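Local coordinates for protein GDP-L-fucose synthase (Campylobacter jejuni subsp. jejuni serotype O:2, PDB 7M13) that binds NADPH and acts in making GDP-D-glycero-L-gluco-heptose, a precursor for the capsular polysaccharide, probably as an NADP-dependent reductase of the GDP-fucose synthase family, at residues 37-42 with 53-58. Numbering follows the deposited sequence.
Sequences VLKTRQ and AKFFKE. With NAP (NADP nicotinamide-adenine-dinucleotide phosphate), chain E.
The 2'-phosphate oxygen O2X of the NADP takes a bond from Arg41 NH2 at 2.8 Å and a weak, bent one from Arg41 NE. Arg41 NE also reaches O3X of the NADP at 3.2 Å, almost straight, with an N-H...O angle of 168°. The phosphate phosphorus thus lies in the guanidinium plane at its edge, while one face of the group covers the adenine, whose C5A sits 3.4 Å from that plane, displaced from the centre of the group. A bend at chi3 (-55°) turns the guanidinium back over the base, so one side chain both stacks on the adenine and reads the phosphate that distinguishes NADP from NAD, a task often given to an arginine just beyond the second strand of a Rossmann fold.

Earlier in 37-42 the contacts are apolar and made by Phe55. Val37 CG2 meets the ring at its edge, 3.9 Å from Phe55 CE1. Lys39 approaches obliquely: its chain bends at chi2 (-71°), bringing both CG, 3.7 Å from Phe55 CE1, and CE up to the CE1 and CD1 atoms of the ring. The Phe55 ring also meets Tyr12 of strand 11-14, with which strand 36-37 pairs in parallel, Val37 hydrogen-bonding to Ile11 through the backbone. Helix 49-59 thereby packs through Phe55 against strand 36-37 and the chain leaving it, while Phe56 turns to helix 80-100.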
ATOM      1  N   VAL B  37      21.757 -14.639  12.514  1.00 16.28           N
ATOM      2  CA  VAL B  37      21.865 -15.137  11.123  1.00 17.92           C
ATOM      3  C   VAL B  37      21.817 -13.906  10.243  1.00 16.40           C
ATOM      4  O   VAL B  37      20.915 -13.036  10.443  1.00 17.20           O
ATOM      5  CB  VAL B  37      20.823 -16.222  10.795  1.00 22.45           C
ATOM      6  CG1 VAL B  37      19.401 -15.782  11.066  1.00 24.04           C
ATOM      7  CG2 VAL B  37      20.978 -16.708   9.358  1.00 22.13           C
ATOM      8  N   LEU B  38      22.816 -13.783   9.392  1.00 17.76           N
ATOM      9  CA  LEU B  38      23.146 -12.583   8.604  1.00 16.64           C
ATOM     10  C   LEU B  38      23.351 -13.035   7.161  1.00 18.64           C
ATOM     11  O   LEU B  38      24.099 -13.982   6.941  1.00 19.53           O
ATOM     12  CB  LEU B  38      24.390 -11.927   9.193  1.00 19.49           C
ATOM     13  CG  LEU B  38      24.387 -11.627  10.691  1.00 19.55           C
ATOM     14  CD1 LEU B  38      25.749 -11.099  11.108  1.00 24.95           C
ATOM     15  CD2 LEU B  38      23.288 -10.636  11.069  1.00 19.20           C
ATOM     16  N   LYS B  39      22.647 -12.439   6.216  1.00 17.54           N
ATOM     17  CA  LYS B  39      22.793 -12.744   4.771  1.00 19.00           C
ATOM     18  C   LYS B  39      23.090 -11.455   4.016  1.00 19.50           C
ATOM     19  O   LYS B  39      22.315 -10.481   4.118  1.00 19.23           O
ATOM     20  CB  LYS B  39      21.530 -13.426   4.254  1.00 19.63           C
ATOM     21  CG  LYS B  39      21.215 -14.751   4.905  1.00 24.42           C
ATOM     22  CD  LYS B  39      22.183 -15.844   4.485  1.00 26.23           C
ATOM     23  CE  LYS B  39      21.783 -17.191   5.032  1.00 27.27           C
ATOM     24  NZ  LYS B  39      22.802 -18.230   4.745  1.00 34.45           N
ATOM     25  N   THR B  40      24.155 -11.436   3.207  1.00 17.80           N
ATOM     26  CA  THR B  40      24.385 -10.309   2.281  1.00 20.37           C
ATOM     27  C   THR B  40      23.335 -10.368   1.167  1.00 18.43           C
ATOM     28  O   THR B  40      22.704 -11.440   0.995  1.00 18.66           O
ATOM     29  CB  THR B  40      25.796 -10.356   1.693  1.00 20.73           C
ATOM     30  OG1 THR B  40      25.842 -11.537   0.886  1.00 22.08           O
ATOM     31  CG2 THR B  40      26.866 -10.392   2.765  1.00 25.52           C
ATOM     32  N   ARG B  41      23.196  -9.276   0.429  1.00 21.12           N
ATOM     33  CA  ARG B  41      22.323  -9.195  -0.765  1.00 21.00           C
ATOM     34  C   ARG B  41      22.731 -10.295  -1.752  1.00 22.02           C
ATOM     35  O   ARG B  41      21.847 -10.920  -2.347  1.00 21.46           O
ATOM     36  CB  ARG B  41      22.422  -7.807  -1.401  1.00 23.78           C
ATOM     37  CG  ARG B  41      21.662  -7.704  -2.711  1.00 26.04           C
ATOM     38  CD  ARG B  41      21.935  -6.422  -3.482  1.00 26.73           C
ATOM     39  NE  ARG B  41      21.689  -5.193  -2.740  1.00 25.06           N
ATOM     40  CZ  ARG B  41      20.600  -4.432  -2.851  1.00 26.48           C
ATOM     41  NH1 ARG B  41      19.600  -4.791  -3.622  1.00 25.19           N
ATOM     42  NH2 ARG B  41      20.497  -3.312  -2.165  1.00 25.48           N
ATOM     43  N   GLN B  42      24.038 -10.534  -1.904  1.00 20.93           N
ATOM     44  CA  GLN B  42      24.564 -11.573  -2.831  1.00 23.57           C
ATOM     45  C   GLN B  42      24.078 -12.951  -2.382  1.00 20.79           C
ATOM     46  O   GLN B  42      23.788 -13.795  -3.253  1.00 25.19           O
ATOM     47  CB  GLN B  42      26.085 -11.450  -2.912  1.00 26.57           C
ATOM     48  CG  GLN B  42      26.540 -10.188  -3.635  1.00 30.52           C
ATOM     49  CD  GLN B  42      26.333  -8.879  -2.901  1.00 33.07           C
ATOM     50  OE1 GLN B  42      26.022  -7.851  -3.511  1.00 39.81           O
ATOM     51  NE2 GLN B  42      26.515  -8.875  -1.585  1.00 27.28           N
ATOM     52  N   ALA B  53      11.561 -17.416   0.879  1.00 12.34           N
ATOM     53  CA  ALA B  53      10.822 -18.549   1.418  1.00 13.58           C
ATOM     54  C   ALA B  53      11.815 -19.669   1.778  1.00 14.08           C
ATOM     55  O   ALA B  53      11.687 -20.258   2.847  1.00 14.64           O
ATOM     56  CB  ALA B  53       9.788 -18.948   0.399  1.00 13.91           C
ATOM     57  N   LYS B  54      12.774 -19.945   0.904  1.00 13.75           N
ATOM     58  CA  LYS B  54      13.776 -21.010   1.165  1.00 14.86           C
ATOM     59  C   LYS B  54      14.605 -20.671   2.403  1.00 14.55           C
ATOM     60  O   LYS B  54      14.872 -21.563   3.233  1.00 14.55           O
ATOM     61  CB  LYS B  54      14.733 -21.160  -0.020  1.00 17.19           C
ATOM     62  CG  LYS B  54      14.217 -21.982  -1.182  1.00 24.74           C
ATOM     63  CD  LYS B  54      15.297 -22.190  -2.211  1.00 29.99           C
ATOM     64  CE  LYS B  54      14.849 -23.022  -3.395  1.00 34.51           C
ATOM     65  NZ  LYS B  54      15.689 -22.728  -4.580  1.00 35.30           N
ATOM     66  N   PHE B  55      15.030 -19.418   2.536  1.00 12.46           N
ATOM     67  CA  PHE B  55      15.829 -18.967   3.700  1.00 12.97           C
ATOM     68  C   PHE B  55      15.068 -19.234   5.000  1.00 13.66           C
ATOM     69  O   PHE B  55      15.630 -19.747   5.984  1.00 12.56           O
ATOM     70  CB  PHE B  55      16.192 -17.486   3.590  1.00 13.24           C
ATOM     71  CG  PHE B  55      16.657 -16.860   4.872  1.00 13.92           C
ATOM     72  CD1 PHE B  55      17.942 -17.097   5.333  1.00 17.22           C
ATOM     73  CD2 PHE B  55      15.782 -16.138   5.667  1.00 16.30           C
ATOM     74  CE1 PHE B  55      18.388 -16.534   6.513  1.00 16.04           C
ATOM     75  CE2 PHE B  55      16.209 -15.623   6.878  1.00 17.32           C
ATOM     76  CZ  PHE B  55      17.500 -15.833   7.306  1.00 17.59           C
ATOM     77  N   PHE B  56      13.805 -18.811   5.085  1.00 12.89           N
ATOM     78  CA  PHE B  56      13.019 -18.978   6.322  1.00 13.65           C
ATOM     79  C   PHE B  56      12.813 -20.450   6.649  1.00 15.43           C
ATOM     80  O   PHE B  56      12.929 -20.835   7.825  1.00 14.78           O
ATOM     81  CB  PHE B  56      11.700 -18.209   6.253  1.00 12.86           C
ATOM     82  CG  PHE B  56      11.852 -16.777   6.693  1.00 12.31           C
ATOM     83  CD1 PHE B  56      11.738 -16.435   8.028  1.00 11.97           C
ATOM     84  CD2 PHE B  56      12.141 -15.774   5.786  1.00 12.17           C
ATOM     85  CE1 PHE B  56      11.947 -15.125   8.427  1.00 11.85           C
ATOM     86  CE2 PHE B  56      12.296 -14.458   6.171  1.00 12.12           C
ATOM     87  CZ  PHE B  56      12.213 -14.149   7.508  1.00 11.64           C
ATOM     88  N   LYS B  57      12.572 -21.278   5.630  1.00 15.54           N
ATOM     89  CA  LYS B  57      12.338 -22.730   5.849  1.00 16.02           C
ATOM     90  C   LYS B  57      13.648 -23.390   6.305  1.00 15.85           C
ATOM     91  O   LYS B  57      13.587 -24.287   7.177  1.00 18.27           O
ATOM     92  CB  LYS B  57      11.770 -23.349   4.563  1.00 19.53           C
ATOM     93  CG  LYS B  57      10.965 -24.636   4.755  1.00 29.65           C
ATOM     94  CD  LYS B  57       9.708 -24.487   5.604  1.00 37.54           C
ATOM     95  CE  LYS B  57       8.603 -23.633   5.008  1.00 40.05           C
ATOM     96  NZ  LYS B  57       7.324 -23.783   5.751  1.00 38.55           N
ATOM     97  N   GLU B  58      14.804 -22.931   5.806  1.00 14.87           N
ATOM     98  CA  GLU B  58      16.118 -23.540   6.181  1.00 16.11           C
ATOM     99  C   GLU B  58      16.563 -23.062   7.574  1.00 17.22           C
ATOM    100  O   GLU B  58      17.081 -23.868   8.389  1.00 18.93           O
ATOM    101  CB  GLU B  58      17.166 -23.211   5.117  1.00 18.38           C
ATOM    102  CG  GLU B  58      18.602 -23.601   5.467  1.00 19.21           C
ATOM    103  CD  GLU B  58      18.852 -25.085   5.672  1.00 24.00           C
ATOM    104  OE1 GLU B  58      17.962 -25.893   5.337  1.00 23.03           O
ATOM    105  OE2 GLU B  58      19.938 -25.395   6.235  1.00 24.84           O
TER
HETATM  106  PA  NAP E 401      20.593   1.411   4.798  1.00 15.45           P
HETATM  107  O1A NAP E 401      20.182   2.133   3.549  1.00 16.81           O
HETATM  108  O2A NAP E 401      21.826   1.912   5.510  1.00 17.63           O
HETATM  109  O5B NAP E 401      20.834  -0.119   4.539  1.00 14.99           O
HETATM  110  C5B NAP E 401      19.876  -0.899   3.825  1.00 16.15           C
HETATM  111  C4B NAP E 401      20.453  -2.273   3.691  1.00 18.05           C
HETATM  112  O4B NAP E 401      19.446  -3.095   3.054  1.00 16.49           O
HETATM  113  C3B NAP E 401      21.719  -2.357   2.813  1.00 21.21           C
HETATM  114  O3B NAP E 401      22.757  -3.008   3.536  1.00 21.36           O
HETATM  115  C2B NAP E 401      21.246  -3.116   1.578  1.00 18.93           C
HETATM  116  O2B NAP E 401      22.227  -4.003   1.038  1.00 20.00           O
HETATM  117  C1B NAP E 401      20.100  -3.949   2.139  1.00 16.26           C
HETATM  118  N9A NAP E 401      19.173  -4.343   1.100  1.00 15.22           N
HETATM  119  C8A NAP E 401      18.434  -3.541   0.285  1.00 14.95           C
HETATM  120  N7A NAP E 401      17.772  -4.190  -0.643  1.00 16.20           N
HETATM  121  C5A NAP E 401      18.107  -5.511  -0.430  1.00 13.61           C
HETATM  122  C6A NAP E 401      17.739  -6.692  -1.099  1.00 15.18           C
HETATM  123  N6A NAP E 401      16.957  -6.727  -2.183  1.00 14.97           N
HETATM  124  N1A NAP E 401      18.267  -7.845  -0.632  1.00 15.06           N
HETATM  125  C2A NAP E 401      19.078  -7.807   0.435  1.00 14.94           C
HETATM  126  N3A NAP E 401      19.497  -6.751   1.135  1.00 15.71           N
HETATM  127  C4A NAP E 401      18.974  -5.623   0.637  1.00 14.58           C
HETATM  128  O3  NAP E 401      19.362   1.423   5.817  1.00 15.25           O
HETATM  129  PN  NAP E 401      19.177   2.294   7.126  1.00 14.26           P
HETATM  130  O1N NAP E 401      19.474   3.704   6.790  1.00 15.89           O
HETATM  131  O2N NAP E 401      19.928   1.614   8.200  1.00 15.00           O
HETATM  132  O5D NAP E 401      17.594   2.124   7.367  1.00 15.18           O
HETATM  133  C5D NAP E 401      17.098   1.094   8.191  1.00 14.33           C
HETATM  134  C4D NAP E 401      15.603   1.232   8.246  1.00 13.68           C
HETATM  135  O4D NAP E 401      15.250   2.497   8.870  1.00 13.59           O
HETATM  136  C3D NAP E 401      14.899   1.211   6.881  1.00 14.25           C
HETATM  137  O3D NAP E 401      13.623   0.563   6.977  1.00 14.51           O
HETATM  138  C2D NAP E 401      14.760   2.680   6.596  1.00 13.19           C
HETATM  139  O2D NAP E 401      13.765   2.981   5.622  1.00 13.07           O
HETATM  140  C1D NAP E 401      14.422   3.228   7.968  1.00 12.60           C
HETATM  141  N1N NAP E 401      14.699   4.680   8.042  1.00 14.35           N
HETATM  142  C2N NAP E 401      15.960   5.182   7.877  1.00 15.29           C
HETATM  143  C3N NAP E 401      16.173   6.519   7.861  1.00 15.71           C
HETATM  144  C7N NAP E 401      17.520   7.120   7.672  1.00 16.79           C
HETATM  145  O7N NAP E 401      17.659   8.348   7.844  1.00 17.03           O
HETATM  146  N7N NAP E 401      18.521   6.312   7.334  1.00 16.27           N
HETATM  147  C4N NAP E 401      15.071   7.433   8.086  1.00 15.89           C
HETATM  148  C5N NAP E 401      13.773   6.833   8.297  1.00 15.57           C
HETATM  149  C6N NAP E 401      13.620   5.548   8.198  1.00 15.73           C
HETATM  150  P2B NAP E 401      23.421  -3.432   0.108  1.00 25.06           P
HETATM  151  O1X NAP E 401      24.364  -2.797   1.090  1.00 29.78           O
HETATM  152  O2X NAP E 401      22.867  -2.532  -0.905  1.00 22.08           O
HETATM  153  O3X NAP E 401      23.997  -4.700  -0.551  1.00 27.60           O